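Local atomic coordinates of probable enoyl-CoA hydratase/isomerase (PDB entry 7BOR), a protein that binds coenzyme A and, as a member of the enoyl-CoA hydratase/isomerase (crotonase) family, probably acts on enoyl-CoA thioesters. Residues P102-G107 with R124-F129; P94-V99 with L116-R121. All coordinates share one frame; numbering follows the deposited sequence.

Overall arrangement
Interactions 1 and 2 illustrate how the crotonase fold contributes parallel strand pairs to two mixed sheets from one run of chain. Their segments alternate in sequence: 94-99, 102-107, 116-121, 124-129. Strand 95-99 leads directly into strand 102-104, and strand 116-120 into strand 124-126, while helix 106-109 lies on the way back between the two pairs. Interaction 2 thus joins neighbours in the larger sheet and interaction 1 joins their continuations in the smaller one, with centres about 14 Å apart. The segments adjoin along the chain but the contacts do not otherwise touch. Interaction 1 lies against coenzyme A; the Val99 side chain of interaction 2 is about 11 Å from it.

Interaction 1. Residues P102-G107 with R124-F129; sequences PAVGIG and RLKMPF. With COA (coenzyme A), chain C.
Gly105 N donates to Lys126 O across 2.7 Å, the shortest of three backbone hydrogen bonds that zip strands 102-104 and 124-126 together in parallel. This donor lies in the plane of the Lys126 carbonyl. The other two flank Ala103: its N reaches Arg124 O at 3.0 Å, and its O receives Lys126 N at 3.1 Å, with the donors tilted out of the carbonyl planes. CA-H...O contacts from Pro102, Val104 and Leu125 add to the same ladder.

Side chains divide between two faces. On one, Ala103 CB rests against Leu125 CG; on the other, Val104 meets Pro128 at about a right angle. With CG1 anti to the backbone N (chi1 -176°), Val104 drives this methyl onto the proline ring, where CG1 lies 3.4 Å from Pro128 CG, tighter than ordinary van der Waals contact. Coenzyme A lines the face of Pro102 and Val104: Val104 CG1 is 3.6 Å from COA C6P, and Pro102 CB touches the pantetheine methyl CDP. Pro128 CG packs on C2P. The Phe129 ring presents its edge to COA S1P, 3.8 Å from CD1, while its CZ sits 3.7 Å from Gly105 CA. Gly105, with positive phi at the N-cap position, turns the strand into helix 106-109 close to the thiol end. The parallel pair and this turn thus form part of the coenzyme A pocket of a crotonase fold, through Pro102, Val104, Pro128 and Phe129.

Backbone hydrogen bonds between Pro102 and Phe60 and between Val104 and Thr61 tie the first strand to the loop next to Ser62, which binds coenzyme A. Leu125 makes a backbone hydrogen bond with Phe163 of the antiparallel strand 163-164, and Met127 touches helices 106-109 and 150-157.

Interaction 2. Residues P94-V99 with L116-R121; sequences PVIAAV and LVFVGR
Val99, Leu116 and Phe118 bury the most surface where strands 95-99 and 116-120 run side by side in the main sheet of the crotonase fold. The pairing is parallel, with the short strand axes 7° apart, and helix 106-109 lies on the connection between them.

Leu116 faces Ile96. The two side chains lie alongside each other and point the same way, meeting along their lengths, Leu116 CB on Ile96 CG1 and the CD1 methyls 4.1 Å apart. Phe118 follows two residues later on the same face and is approached by Ile96 from the side: CG2, anti to the backbone N, comes to the ring edge near its plane, 3.9 Å from CE2. Ile96 thus touches both, CD1 and CG1 on Leu116 and CG2 on Phe118. Helix 182-196 covers this face, where Phe195 touches Leu116, and His187 makes an edge-to-face ring contact with Phe118, whose side chain also touches Ala188 and Ala191.

Val99 works on the other face, which it shares with Ala97, Val117 and Val119. Its CB abuts Val119 CG1 at 3.8 Å, while Ala97 CB makes a looser contact with Val117 CG2. Leu111 from the connecting segment packs against Ala97 and Val99.

Between the faces the backbone hydrogen bonds shorten along the strands. The first, from Leu116 N to Val95 O, is weak at 3.4 Å; then Ala97 N bonds to Leu116 O, and Phe118 N to Ala97 O at 2.9 Å with an almost straight N-H...O angle of 175°. Val99 is gripped at both backbone polar atoms, its N bonding to Phe118 O, and its O accepting Gly120 N at 2.8 Å, with a C=O...N angle of 173°.

Interaction 1. Residues P102-G107 with R124-F129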
loop_
_atom_site.group_PDB
_atom_site.type_symbol
_atom_site.label_atom_id
_atom_site.label_comp_id
_atom_site.label_asym_id
_atom_site.label_seq_id
_atom_site.Cartn_x
_atom_site.Cartn_y
_atom_site.Cartn_z
ATOM N N PRO A 102 -2.809 4.208 11.667
ATOM C CA PRO A 102 -3.455 4.618 10.408
ATOM C C PRO A 102 -2.800 3.970 9.210
ATOM O O PRO A 102 -1.586 3.753 9.165
ATOM C CB PRO A 102 -3.299 6.138 10.390
ATOM C CG PRO A 102 -2.129 6.419 11.263
ATOM C CD PRO A 102 -2.118 5.330 12.334
ATOM N N ALA A 103 -3.652 3.639 8.238
ATOM C CA ALA A 103 -3.305 3.164 6.911
ATOM C C ALA A 103 -4.312 3.851 5.983
ATOM O O ALA A 103 -5.437 3.357 5.806
ATOM C CB ALA A 103 -3.384 1.658 6.784
ATOM N N VAL A 104 -3.915 4.998 5.404
ATOM C CA VAL A 104 -4.853 5.891 4.727
ATOM C C VAL A 104 -4.482 6.038 3.263
ATOM O O VAL A 104 -3.305 6.165 2.913
ATOM C CB VAL A 104 -4.876 7.259 5.397
ATOM C CG1 VAL A 104 -5.954 8.151 4.739
ATOM C CG2 VAL A 104 -5.159 7.070 6.865
ATOM N N GLY A 105 -5.486 6.043 2.413
ATOM C CA GLY A 105 -5.202 6.299 1.005
ATOM C C GLY A 105 -4.400 5.140 0.458
ATOM O O GLY A 105 -4.810 3.981 0.573
ATOM N N ILE A 106 -3.241 5.432 -0.142
ATOM C CA ILE A 106 -2.357 4.370 -0.616
ATOM C C ILE A 106 -1.863 3.508 0.540
ATOM O O ILE A 106 -1.338 2.402 0.308
ATOM C CB ILE A 106 -1.188 4.982 -1.437
ATOM C CG1 ILE A 106 -0.445 3.887 -2.226
ATOM C CG2 ILE A 106 -0.262 5.780 -0.536
ATOM C CD1 ILE A 106 0.336 4.393 -3.448
ATOM N N GLY A 107 -2.052 3.965 1.786
ATOM C CA GLY A 107 -1.760 3.102 2.946
ATOM C C GLY A 107 -2.635 1.859 2.969
ATOM O O GLY A 107 -2.182 0.765 3.334
ATOM N N ARG A 124 -6.482 1.729 11.852
ATOM C CA ARG A 124 -7.518 2.594 11.274
ATOM C C ARG A 124 -7.275 2.736 9.778
ATOM O O ARG A 124 -6.402 3.499 9.371
ATOM C CB ARG A 124 -7.494 3.985 11.884
ATOM C CG ARG A 124 -7.996 4.076 13.278
ATOM C CD ARG A 124 -7.228 5.118 14.114
ATOM N NE ARG A 124 -7.791 5.143 15.459
ATOM C CZ ARG A 124 -8.394 6.190 16.020
ATOM N NH1 ARG A 124 -8.458 7.370 15.397
ATOM N NH2 ARG A 124 -8.909 6.065 17.242
ATOM N N LEU A 125 -8.074 2.071 8.966
ATOM C CA LEU A 125 -7.869 2.052 7.531
ATOM C C LEU A 125 -8.904 2.938 6.865
ATOM O O LEU A 125 -10.098 2.835 7.182
ATOM C CB LEU A 125 -7.987 0.635 6.987
ATOM C CG LEU A 125 -6.926 -0.374 7.409
ATOM C CD1 LEU A 125 -7.365 -0.977 8.789
ATOM C CD2 LEU A 125 -6.644 -1.454 6.373
ATOM N N LYS A 126 -8.475 3.794 5.927
ATOM C CA LYS A 126 -9.495 4.370 5.059
ATOM C C LYS A 126 -8.947 4.860 3.722
ATOM O O LYS A 126 -7.751 5.084 3.554
ATOM C CB LYS A 126 -10.261 5.499 5.739
ATOM C CG LYS A 126 -9.612 6.800 5.917
ATOM C CD LYS A 126 -10.671 7.808 6.395
ATOM C CE LYS A 126 -10.038 9.162 6.588
ATOM N NZ LYS A 126 -10.127 9.731 7.980
ATOM N N MET A 127 -9.881 5.098 2.801
ATOM C CA MET A 127 -9.564 5.568 1.442
ATOM C C MET A 127 -10.307 6.886 1.281
ATOM O O MET A 127 -11.484 6.912 0.881
ATOM C CB MET A 127 -9.948 4.522 0.406
ATOM C CG MET A 127 -8.949 3.382 0.446
ATOM S SD MET A 127 -9.450 1.853 -0.373
ATOM C CE MET A 127 -10.713 1.356 0.823
ATOM N N PRO A 128 -9.704 7.994 1.710
ATOM C CA PRO A 128 -10.464 9.235 1.843
ATOM C C PRO A 128 -10.498 10.022 0.527
ATOM O O PRO A 128 -10.711 11.243 0.557
ATOM C CB PRO A 128 -9.709 9.976 2.958
ATOM C CG PRO A 128 -8.309 9.602 2.764
ATOM C CD PRO A 128 -8.343 8.133 2.239
ATOM N N PHE A 129 -10.308 9.324 -0.616
ATOM C CA PHE A 129 -10.075 10.031 -1.876
ATOM C C PHE A 129 -11.204 10.996 -2.161
ATOM O O PHE A 129 -10.983 12.192 -2.356
ATOM C CB PHE A 129 -9.930 9.026 -2.997
ATOM C CG PHE A 129 -8.818 8.053 -2.782
ATOM C CD1 PHE A 129 -7.522 8.494 -2.484
ATOM C CD2 PHE A 129 -9.070 6.679 -2.836
ATOM C CE1 PHE A 129 -6.494 7.591 -2.254
ATOM C CE2 PHE A 129 -8.023 5.761 -2.627
ATOM C CZ PHE A 129 -6.731 6.233 -2.309
HETATM N N1A COA C . 0.442 14.744 4.365
HETATM C C2A COA C . 1.120 15.793 4.908
HETATM N N3A COA C . 1.211 15.960 6.262
HETATM C C4A COA C . 0.617 15.031 7.030
HETATM C C5A COA C . -0.056 13.981 6.515
HETATM C C6A COA C . -0.146 13.842 5.145
HETATM N N6A COA C . -0.820 12.762 4.410
HETATM N N7A COA C . -0.551 13.224 7.532
HETATM C C8A COA C . -0.198 13.799 8.703
HETATM N N9A COA C . 0.486 14.881 8.347
HETATM C C1B COA C . 1.070 15.718 9.414
HETATM C C2B COA C . 0.053 16.799 10.051
HETATM O O2B COA C . -0.122 17.897 9.069
HETATM C C3B COA C . 0.707 17.101 11.137
HETATM O O3B COA C . 1.852 18.001 10.828
HETATM P P3B COA C . 2.525 18.967 11.946
HETATM O O7A COA C . 2.652 18.262 13.281
HETATM O O8A COA C . 1.643 20.180 12.064
HETATM O O9A COA C . 3.902 19.310 11.459
HETATM C C4B COA C . 1.358 15.797 11.662
HETATM O O4B COA C . 1.566 14.971 10.376
HETATM C C5B COA C . 0.565 15.069 12.578
HETATM O O5B COA C . -0.558 14.673 11.858
HETATM P P1A COA C . -2.025 14.785 12.570
HETATM O O1A COA C . -3.147 14.773 11.551
HETATM O O2A COA C . -2.183 16.005 13.449
HETATM O O3A COA C . -2.086 13.462 13.551
HETATM P P2A COA C . -3.569 12.796 13.830
HETATM O O4A COA C . -3.381 11.722 14.897
HETATM O O5A COA C . -4.447 13.947 14.219
HETATM O O6A COA C . -4.222 12.178 12.431
HETATM C CBP COA C . -4.363 10.822 10.459
HETATM C CCP COA C . -3.690 10.966 11.872
HETATM C CDP COA C . -3.534 9.812 9.589
HETATM C CEP COA C . -5.817 10.308 10.603
HETATM C CAP COA C . -4.358 12.283 9.903
HETATM O OAP COA C . -3.042 12.743 9.963
HETATM C C9P COA C . -4.806 12.374 8.445
HETATM O O9P COA C . -5.952 12.267 8.120
HETATM N N8P COA C . -3.726 12.632 7.469
HETATM C C7P COA C . -3.993 12.735 6.033
HETATM C C6P COA C . -4.614 11.416 5.482
HETATM C C5P COA C . -4.815 11.658 3.951
HETATM O O5P COA C . -5.684 12.337 3.526
HETATM N N4P COA C . -3.889 11.002 3.046
HETATM C C3P COA C . -4.001 11.235 1.628
HETATM C C2P COA C . -5.105 10.397 1.038
HETATM S S1P COA C . -5.053 10.808 -0.721
#

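Interaction 2. Residues P94-V99 with L116-R121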
loop_
_atom_site.group_PDB
_atom_site.type_symbol
_atom_site.label_atom_id
_atom_site.label_comp_id
_atom_site.label_asym_id
_atom_site.label_seq_id
_atom_site.Cartn_x
_atom_site.Cartn_y
_atom_site.Cartn_z
ATOM N N PRO A 94 7.284 -12.902 -2.635
ATOM C CA PRO A 94 6.325 -12.612 -1.564
ATOM C C PRO A 94 6.525 -11.242 -0.926
ATOM O O PRO A 94 7.625 -10.878 -0.498
ATOM C CB PRO A 94 6.543 -13.748 -0.558
ATOM C CG PRO A 94 6.972 -14.886 -1.350
ATOM C CD PRO A 94 7.814 -14.286 -2.506
ATOM N N VAL A 95 5.429 -10.494 -0.823
ATOM C CA VAL A 95 5.429 -9.224 -0.117
ATOM C C VAL A 95 4.418 -9.304 1.029
ATOM O O VAL A 95 3.256 -9.641 0.788
ATOM C CB VAL A 95 5.055 -8.056 -1.042
ATOM C CG1 VAL A 95 5.305 -6.802 -0.312
ATOM C CG2 VAL A 95 5.805 -8.112 -2.304
ATOM N N ILE A 96 4.846 -8.926 2.238
ATOM C CA ILE A 96 4.033 -8.971 3.463
ATOM C C ILE A 96 3.952 -7.582 4.080
ATOM O O ILE A 96 4.979 -6.940 4.309
ATOM C CB ILE A 96 4.611 -9.974 4.474
ATOM C CG1 ILE A 96 4.632 -11.354 3.834
ATOM C CG2 ILE A 96 3.847 -9.998 5.752
ATOM C CD1 ILE A 96 5.240 -12.433 4.722
ATOM N N ALA A 97 2.735 -7.144 4.398
ATOM C CA ALA A 97 2.507 -5.916 5.139
ATOM C C ALA A 97 2.209 -6.206 6.600
ATOM O O ALA A 97 1.527 -7.174 6.925
ATOM C CB ALA A 97 1.329 -5.117 4.574
ATOM N N ALA A 98 2.693 -5.311 7.464
ATOM C CA ALA A 98 2.491 -5.342 8.914
ATOM C C ALA A 98 2.029 -3.958 9.333
ATOM O O ALA A 98 2.821 -3.007 9.355
ATOM C CB ALA A 98 3.771 -5.707 9.650
ATOM N N VAL A 99 0.768 -3.848 9.702
ATOM C CA VAL A 99 0.080 -2.570 9.754
ATOM C C VAL A 99 -0.357 -2.302 11.173
ATOM O O VAL A 99 -1.091 -3.102 11.755
ATOM C CB VAL A 99 -1.139 -2.549 8.803
ATOM C CG1 VAL A 99 -1.842 -1.182 8.874
ATOM C CG2 VAL A 99 -0.723 -2.907 7.364
ATOM N N LEU A 116 0.457 -11.199 1.863
ATOM C CA LEU A 116 -0.123 -11.396 3.177
ATOM C C LEU A 116 -0.199 -10.037 3.821
ATOM O O LEU A 116 0.644 -9.176 3.589
ATOM C CB LEU A 116 0.669 -12.379 4.013
ATOM C CG LEU A 116 0.795 -13.816 3.441
ATOM C CD1 LEU A 116 1.849 -14.626 4.259
ATOM C CD2 LEU A 116 -0.536 -14.582 3.377
ATOM N N VAL A 117 -1.258 -9.823 4.585
ATOM C CA VAL A 117 -1.485 -8.533 5.227
ATOM C C VAL A 117 -1.875 -8.808 6.667
ATOM O O VAL A 117 -2.868 -9.505 6.911
ATOM C CB VAL A 117 -2.585 -7.736 4.512
ATOM C CG1 VAL A 117 -2.954 -6.478 5.286
ATOM C CG2 VAL A 117 -2.108 -7.343 3.176
ATOM N N PHE A 118 -1.052 -8.348 7.615
ATOM C CA PHE A 118 -1.358 -8.438 9.040
ATOM C C PHE A 118 -1.558 -7.052 9.626
ATOM O O PHE A 118 -0.781 -6.140 9.351
ATOM C CB PHE A 118 -0.253 -9.165 9.761
ATOM C CG PHE A 118 -0.055 -10.516 9.235
ATOM C CD1 PHE A 118 -0.999 -11.503 9.477
ATOM C CD2 PHE A 118 1.002 -10.785 8.415
ATOM C CE1 PHE A 118 -0.822 -12.778 8.924
ATOM C CE2 PHE A 118 1.179 -12.015 7.841
ATOM C CZ PHE A 118 0.297 -13.025 8.125
ATOM N N VAL A 119 -2.582 -6.914 10.464
ATOM C CA VAL A 119 -2.963 -5.611 10.982
ATOM C C VAL A 119 -3.230 -5.748 12.460
ATOM O O VAL A 119 -3.741 -6.778 12.915
ATOM C CB VAL A 119 -4.239 -5.038 10.306
ATOM C CG1 VAL A 119 -4.099 -4.942 8.821
ATOM C CG2 VAL A 119 -5.485 -5.920 10.616
ATOM N N GLY A 120 -2.953 -4.678 13.206
ATOM C CA GLY A 120 -3.512 -4.579 14.542
ATOM C C GLY A 120 -5.018 -4.467 14.509
ATOM O O GLY A 120 -5.600 -3.826 13.620
ATOM N N ARG A 121 -5.648 -5.088 15.510
ATOM C CA ARG A 121 -7.106 -5.079 15.554
ATOM C C ARG A 121 -7.674 -3.674 15.426
ATOM O O ARG A 121 -8.818 -3.473 14.948
ATOM C CB ARG A 121 -7.605 -5.724 16.859
ATOM C CG ARG A 121 -7.923 -7.092 16.737
ATOM C CD ARG A 121 -8.605 -7.619 18.096
ATOM N NE ARG A 121 -7.614 -7.694 19.158
ATOM C CZ ARG A 121 -6.862 -8.766 19.427
ATOM N NH1 ARG A 121 -6.015 -8.728 20.448
ATOM N NH2 ARG A 121 -6.964 -9.883 18.700
#